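Local coordinates for ribonucleoside-diphosphate reductase (Pseudomonas aeruginosa, PDB 5IM3), which probably reduces ribonucleoside diphosphates to the deoxyribonucleotides needed for DNA synthesis, and is an allosteric enzyme that binds dATP, at residues L205-T208 with A209-L212; A691-Y694 with Y695-A699; S700-L703 with A704-R707. All coordinates share one frame; numbering follows the deposited sequence.

In the fold
The three contacts are all local, between residues close in sequence on a helix or at its end. Contact 1 comes first along the chain, at the C-terminal end of helix 198-210 in the second ATP cone domain. Contacts 2 and 3 follow much later, in the barrel domain. They adjoin in sequence on helix 679-707, with centres about 13 Å apart, and contact 3 runs to the end of that helix. Contact 1 stands well apart: its centre is about 43 Å from that of contact 2 and about 50 Å from that of contact 3. None lies at a known dATP site. They therefore report on helix packing in two domains, rather than on dATP binding.

Contact 1 of 3, residues L205-T208 with A209-L212; sequences LVMT and ARTL
Met207 and Arg210 lie side by side and point the same way. The sulfur of Met207 sits at the edge of the Arg210 guanidinium, in its plane. Arg210 NH2 donates a weak hydrogen bond to Met207 SD at 3.3 Å, and the N-H points almost straight at the sulfur, at 175°. The methyl group lies close too, with Met207 CE 3.4 Å from Arg210 NH2. A bend at chi2 of Met207 (-68°) brings the sulfur round to the arginine. Arg210 starts with CG between its backbone N and carbonyl carbon (chi1 58°), then runs extended to NE. That start lays CG 3.5 Å from Val206 O.

Val206 O also holds the backbone here. It accepts from Arg210 N at 3.1 Å, an alpha-helical bond. It accepts again from Ala209 N at 3.0 Å, a donor well above the carbonyl plane. The second bond spans three residues instead of four, as in a 3-10 turn. Past it, Thr208 O meets Thr211 CG2 at 3.5 Å and Leu212 CD1 at 3.6 Å. Leu212 N makes a weak bond to Ala209 O.

Other side chains of this helix end pack on neighbouring helices. Val206 and Ala209 touch Thr223 of helix 219-239, Val206 and Arg210 touch Tyr297 of helix 297-307, and Leu205 fits against Leu165, Ile168 and Ile169 of helix 162-173. Arg210 reaches further, making a cation-pi contact with Phe802 of the barrel domain, and Lys795 lies near its NH1. The guanidinium thus has a soft sulfur acceptor at one edge and an aromatic ring as a second partner. Both are neutral, so its charge is probably stabilised by polarisable groups, while the nearby lysine would oppose it.

Contact 2 of 3, residues A691-Y694 with Y695-A699; sequences AISY and YAIQA
Tyr694 and Tyr695 are neighbours in sequence, and their side chains cross obliquely. Tyr694 CD1 approaches Tyr695 CD1 at 4.0 Å. The two rings leave the backbone differently. Tyr694 has CG anti to its backbone N (chi1 -170°), whereas Tyr695 has CG anti to its carbonyl carbon (chi1 -62°). The second setting carries the Tyr695 ring back over the preceding turn, where CD2 comes within 3.1 Å of Ala691 O. The Ala691 methyl group lies beside the same ring, with CB 4.4 Å from Tyr695 CE2. Ala691 O is also the acceptor for Tyr695 N, so this carbonyl meets both the backbone and the ring of one residue.

The residues belong to the middle of helix 679-707, a long helix of the domain built round the ten-stranded alpha-beta barrel. Its regular alpha-helical bonds run from Tyr695 N to Ala691 O, Ala696 N to Ile692 O, Ile697 N to Ser693 O and Gln698 N to Tyr694 O. Tyr694 faces helix 751-757 and the loop before it: its ring makes an edge-to-face contact with Trp750 and packs on Leu753. Tyr695 instead touches Thr620 and Glu624 of helix 620-640.

Ile697 rests on the carbonyl one turn back, with CG1 3.2 Å from Ser693 O. Its CD1 continues to the serine hydroxyl, 3.7 Å from Ser693 OG, and that hydroxyl makes a weak hydrogen bond to Trp869 O. Gln698 CB packs 3.2 Å from Tyr694 O.

Contact 3 of 3, residues S700-L703 with A704-R707; sequences SCDL and ADER
Leu703 and Arg707 pack together one helical turn apart. Leu703 CD2 lies over one face of the Arg707 guanidinium, 4.1 Å above its plane and offset toward the rim. Arg707 runs extended from CG to NE, and this length carries the guanidinium out to where the leucine methyl covers part of that face. The same leucine packs on Val631 of helix 620-640.

Backbone hydrogen bonds join the two segments. Ala704 N binds Ser700 O, and Asp705 N binds Cys701 O. Arg707 N binds Leu703 O at 2.6 Å. Glu706 N is shared: it donates to Asp702 O at 3.2 Å and more weakly to Leu703 O at 3.1 Å. This is the C-terminal end of helix 679-707 in the barrel domain.

Two acidic groups come close together. Asp702 OD1 and Asp705 OD2 are like charges 4.4 Å apart. Asp705 has CG anti to its carbonyl carbon (chi1 -62°), which turns the carboxylate back along the helix and sets OD2 3.2 Å from Cys701 O, another acceptor. Arg756 forms salt bridges with both aspartates.

The other charged ends find partners outside 700-707. Glu706 pairs with Arg632 and Arg707 with Asp635, both on helix 620-640; Arg707 also pairs with Glu334 and bonds to Asn636. The leucine therefore covers part of a guanidinium whose NH1 and NH2 are held by Asp635, Glu334 and Asn636. Bridging by Arg756 would offset the repulsion between the aspartates and probably keep both ionised.

Contact 1 of 3, residues L205-T208 with A209-L212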
loop_
_atom_site.group_PDB
_atom_site.type_symbol
_atom_site.label_atom_id
_atom_site.label_comp_id
_atom_site.label_asym_id
_atom_site.label_seq_id
_atom_site.Cartn_x
_atom_site.Cartn_y
_atom_site.Cartn_z
ATOM N N LEU A 205 -43.802 29.668 18.116
ATOM C CA LEU A 205 -44.043 28.757 19.230
ATOM C C LEU A 205 -43.410 27.397 18.972
ATOM O O LEU A 205 -42.851 26.779 19.883
ATOM C CB LEU A 205 -45.545 28.603 19.470
ATOM C CG LEU A 205 -46.117 29.328 20.688
ATOM C CD1 LEU A 205 -45.970 30.834 20.550
ATOM C CD2 LEU A 205 -47.573 28.942 20.883
ATOM N N VAL A 206 -43.491 26.915 17.731
ATOM C CA VAL A 206 -42.908 25.621 17.398
ATOM C C VAL A 206 -41.387 25.698 17.432
ATOM O O VAL A 206 -40.716 24.770 17.898
ATOM C CB VAL A 206 -43.429 25.145 16.029
ATOM C CG1 VAL A 206 -42.750 23.846 15.607
ATOM C CG2 VAL A 206 -44.939 24.964 16.076
ATOM N N MET A 207 -40.820 26.805 16.949
ATOM C CA MET A 207 -39.366 26.929 16.888
ATOM C C MET A 207 -38.742 26.793 18.271
ATOM O O MET A 207 -37.746 26.082 18.449
ATOM C CB MET A 207 -38.979 28.266 16.253
ATOM C CG MET A 207 -38.984 28.261 14.731
ATOM S SD MET A 207 -37.685 27.221 14.039
ATOM C CE MET A 207 -37.958 27.451 12.283
ATOM N N THR A 208 -39.313 27.470 19.266
ATOM C CA THR A 208 -38.790 27.423 20.623
ATOM C C THR A 208 -39.396 26.292 21.445
ATOM O O THR A 208 -39.226 26.269 22.667
ATOM C CB THR A 208 -39.021 28.760 21.336
ATOM O OG1 THR A 208 -40.367 28.832 21.813
ATOM C CG2 THR A 208 -38.755 29.929 20.393
ATOM N N ALA A 209 -40.099 25.361 20.805
ATOM C CA ALA A 209 -40.570 24.152 21.466
ATOM C C ALA A 209 -39.714 22.941 21.133
ATOM O O ALA A 209 -39.484 22.095 22.002
ATOM C CB ALA A 209 -42.026 23.868 21.086
ATOM N N ARG A 210 -39.231 22.837 19.893
ATOM C CA ARG A 210 -38.343 21.741 19.531
ATOM C C ARG A 210 -36.903 21.995 19.956
ATOM O O ARG A 210 -36.120 21.043 20.039
ATOM C CB ARG A 210 -38.396 21.474 18.024
ATOM C CG ARG A 210 -38.034 22.653 17.142
ATOM C CD ARG A 210 -37.773 22.185 15.716
ATOM N NE ARG A 210 -37.575 23.297 14.789
ATOM C CZ ARG A 210 -37.062 23.173 13.568
ATOM N NH1 ARG A 210 -36.684 21.982 13.117
ATOM N NH2 ARG A 210 -36.921 24.242 12.796
ATOM N N THR A 211 -36.532 23.248 20.226
ATOM C CA THR A 211 -35.225 23.519 20.806
ATOM C C THR A 211 -35.085 22.935 22.204
ATOM O O THR A 211 -33.963 22.860 22.719
ATOM C CB THR A 211 -34.967 25.028 20.856
ATOM O OG1 THR A 211 -33.606 25.273 21.233
ATOM C CG2 THR A 211 -35.894 25.704 21.862
ATOM N N LEU A 212 -36.192 22.526 22.827
ATOM C CA LEU A 212 -36.186 21.998 24.182
ATOM C C LEU A 212 -36.168 20.477 24.235
ATOM O O LEU A 212 -35.986 19.919 25.322
ATOM C CB LEU A 212 -37.411 22.515 24.950
ATOM C CG LEU A 212 -37.440 24.011 25.267
ATOM C CD1 LEU A 212 -38.822 24.422 25.745
ATOM C CD2 LEU A 212 -36.395 24.363 26.313
#

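Contact 2 of 3, residues A691-Y694 with Y695-A699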
loop_
_atom_site.group_PDB
_atom_site.type_symbol
_atom_site.label_atom_id
_atom_site.label_comp_id
_atom_site.label_asym_id
_atom_site.label_seq_id
_atom_site.Cartn_x
_atom_site.Cartn_y
_atom_site.Cartn_z
ATOM N N ALA A 691 -45.981 -15.935 20.275
ATOM C CA ALA A 691 -47.288 -15.444 20.698
ATOM C C ALA A 691 -48.035 -14.804 19.532
ATOM O O ALA A 691 -49.192 -15.145 19.259
ATOM C CB ALA A 691 -47.126 -14.451 21.848
ATOM N N ILE A 692 -47.389 -13.867 18.833
ATOM C CA ILE A 692 -48.013 -13.248 17.666
ATOM C C ILE A 692 -48.403 -14.314 16.650
ATOM O O ILE A 692 -49.492 -14.268 16.066
ATOM C CB ILE A 692 -47.069 -12.196 17.053
ATOM C CG1 ILE A 692 -46.799 -11.079 18.063
ATOM C CG2 ILE A 692 -47.665 -11.616 15.772
ATOM C CD1 ILE A 692 -45.762 -10.071 17.617
ATOM N N SER A 693 -47.525 -15.294 16.433
ATOM C CA SER A 693 -47.795 -16.334 15.443
ATOM C C SER A 693 -49.057 -17.110 15.789
ATOM O O SER A 693 -49.910 -17.352 14.927
ATOM C CB SER A 693 -46.603 -17.281 15.348
ATOM O OG SER A 693 -46.969 -18.463 14.670
ATOM N N TYR A 694 -49.180 -17.528 17.051
ATOM C CA TYR A 694 -50.371 -18.246 17.487
ATOM C C TYR A 694 -51.629 -17.436 17.194
ATOM O O TYR A 694 -52.588 -17.944 16.604
ATOM C CB TYR A 694 -50.259 -18.557 18.981
ATOM C CG TYR A 694 -51.316 -19.494 19.514
ATOM C CD1 TYR A 694 -52.566 -19.022 19.888
ATOM C CD2 TYR A 694 -51.059 -20.852 19.657
ATOM C CE1 TYR A 694 -53.532 -19.873 20.382
ATOM C CE2 TYR A 694 -52.020 -21.713 20.153
ATOM C CZ TYR A 694 -53.254 -21.218 20.510
ATOM O OH TYR A 694 -54.214 -22.070 21.004
ATOM N N TYR A 695 -51.630 -16.161 17.589
ATOM C CA TYR A 695 -52.804 -15.318 17.393
ATOM C C TYR A 695 -53.064 -15.055 15.915
ATOM O O TYR A 695 -54.215 -15.086 15.467
ATOM C CB TYR A 695 -52.622 -14.007 18.156
ATOM C CG TYR A 695 -52.493 -14.214 19.645
ATOM C CD1 TYR A 695 -53.302 -15.133 20.300
ATOM C CD2 TYR A 695 -51.554 -13.512 20.391
ATOM C CE1 TYR A 695 -53.198 -15.339 21.646
ATOM C CE2 TYR A 695 -51.443 -13.716 21.748
ATOM C CZ TYR A 695 -52.276 -14.639 22.356
ATOM O OH TYR A 695 -52.185 -14.860 23.692
ATOM N N ALA A 696 -52.011 -14.795 15.142
ATOM C CA ALA A 696 -52.193 -14.557 13.715
ATOM C C ALA A 696 -52.786 -15.784 13.034
ATOM O O ALA A 696 -53.751 -15.683 12.268
ATOM C CB ALA A 696 -50.859 -14.167 13.076
ATOM N N ILE A 697 -52.229 -16.962 13.317
ATOM C CA ILE A 697 -52.774 -18.188 12.745
ATOM C C ILE A 697 -54.202 -18.403 13.228
ATOM O O ILE A 697 -55.090 -18.762 12.447
ATOM C CB ILE A 697 -51.860 -19.382 13.083
ATOM C CG1 ILE A 697 -50.515 -19.228 12.359
ATOM C CG2 ILE A 697 -52.535 -20.706 12.700
ATOM C CD1 ILE A 697 -49.489 -20.289 12.702
ATOM N N GLN A 698 -54.449 -18.177 14.522
ATOM C CA GLN A 698 -55.800 -18.332 15.053
ATOM C C GLN A 698 -56.768 -17.359 14.390
ATOM O O GLN A 698 -57.922 -17.712 14.114
ATOM C CB GLN A 698 -55.793 -18.131 16.568
ATOM C CG GLN A 698 -57.137 -18.372 17.223
ATOM C CD GLN A 698 -57.107 -18.153 18.720
ATOM O OE1 GLN A 698 -56.523 -17.184 19.204
ATOM N NE2 GLN A 698 -57.730 -19.059 19.463
ATOM N N ALA A 699 -56.318 -16.129 14.128
ATOM C CA ALA A 699 -57.173 -15.149 13.465
ATOM C C ALA A 699 -57.529 -15.594 12.053
ATOM O O ALA A 699 -58.664 -15.401 11.599
ATOM C CB ALA A 699 -56.486 -13.784 13.432
#

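Contact 3 of 3, residues S700-L703 with A704-R707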
loop_
_atom_site.group_PDB
_atom_site.type_symbol
_atom_site.label_atom_id
_atom_site.label_comp_id
_atom_site.label_asym_id
_atom_site.label_seq_id
_atom_site.Cartn_x
_atom_site.Cartn_y
_atom_site.Cartn_z
ATOM N N SER A 700 -56.572 -16.185 11.336
ATOM C CA SER A 700 -56.857 -16.655 9.987
ATOM C C SER A 700 -57.915 -17.752 9.997
ATOM O O SER A 700 -58.714 -17.849 9.060
ATOM C CB SER A 700 -55.569 -17.148 9.322
ATOM O OG SER A 700 -55.658 -17.072 7.910
ATOM N N CYS A 701 -57.939 -18.581 11.045
ATOM C CA CYS A 701 -58.989 -19.587 11.171
ATOM C C CYS A 701 -60.356 -18.939 11.359
ATOM O O CYS A 701 -61.367 -19.451 10.866
ATOM C CB CYS A 701 -58.688 -20.527 12.341
ATOM S SG CYS A 701 -57.175 -21.500 12.189
ATOM N N ASP A 702 -60.409 -17.817 12.083
ATOM C CA ASP A 702 -61.686 -17.147 12.309
ATOM C C ASP A 702 -62.241 -16.565 11.014
ATOM O O ASP A 702 -63.450 -16.631 10.766
ATOM C CB ASP A 702 -61.526 -16.049 13.362
ATOM C CG ASP A 702 -61.070 -16.588 14.705
ATOM O OD1 ASP A 702 -61.160 -17.816 14.918
ATOM O OD2 ASP A 702 -60.626 -15.781 15.548
ATOM N N LEU A 703 -61.373 -15.990 10.177
ATOM C CA LEU A 703 -61.822 -15.487 8.882
ATOM C C LEU A 703 -62.280 -16.625 7.977
ATOM O O LEU A 703 -63.233 -16.463 7.204
ATOM C CB LEU A 703 -60.706 -14.683 8.216
ATOM C CG LEU A 703 -60.226 -13.453 8.990
ATOM C CD1 LEU A 703 -59.064 -12.795 8.263
ATOM C CD2 LEU A 703 -61.360 -12.452 9.205
ATOM N N ALA A 704 -61.623 -17.783 8.062
ATOM C CA ALA A 704 -62.051 -18.931 7.269
ATOM C C ALA A 704 -63.456 -19.373 7.656
ATOM O O ALA A 704 -64.243 -19.787 6.797
ATOM C CB ALA A 704 -61.065 -20.085 7.439
ATOM N N ASP A 705 -63.786 -19.296 8.947
ATOM C CA ASP A 705 -65.130 -19.653 9.385
ATOM C C ASP A 705 -66.168 -18.674 8.853
ATOM O O ASP A 705 -67.310 -19.065 8.590
ATOM C CB ASP A 705 -65.190 -19.704 10.913
ATOM C CG ASP A 705 -64.271 -20.758 11.502
ATOM O OD1 ASP A 705 -64.046 -21.793 10.842
ATOM O OD2 ASP A 705 -63.780 -20.553 12.631
ATOM N N GLU A 706 -65.788 -17.408 8.680
ATOM C CA GLU A 706 -66.717 -16.361 8.271
ATOM C C GLU A 706 -66.736 -16.151 6.762
ATOM O O GLU A 706 -67.791 -15.860 6.192
ATOM C CB GLU A 706 -66.351 -15.047 8.970
ATOM C CG GLU A 706 -67.253 -13.871 8.625
ATOM C CD GLU A 706 -66.763 -12.567 9.227
ATOM O OE1 GLU A 706 -65.998 -12.614 10.216
ATOM O OE2 GLU A 706 -67.133 -11.496 8.702
ATOM N N ARG A 707 -65.587 -16.286 6.101
ATOM C CA ARG A 707 -65.472 -16.005 4.679
ATOM C C ARG A 707 -65.144 -17.231 3.843
ATOM O O ARG A 707 -65.244 -17.163 2.613
ATOM C CB ARG A 707 -64.397 -14.931 4.444
ATOM C CG ARG A 707 -64.712 -13.607 5.125
ATOM C CD ARG A 707 -63.535 -12.644 5.125
ATOM N NE ARG A 707 -63.949 -11.318 5.570
ATOM C CZ ARG A 707 -63.131 -10.288 5.760
ATOM N NH1 ARG A 707 -61.827 -10.412 5.552
ATOM N NH2 ARG A 707 -63.624 -9.125 6.168
#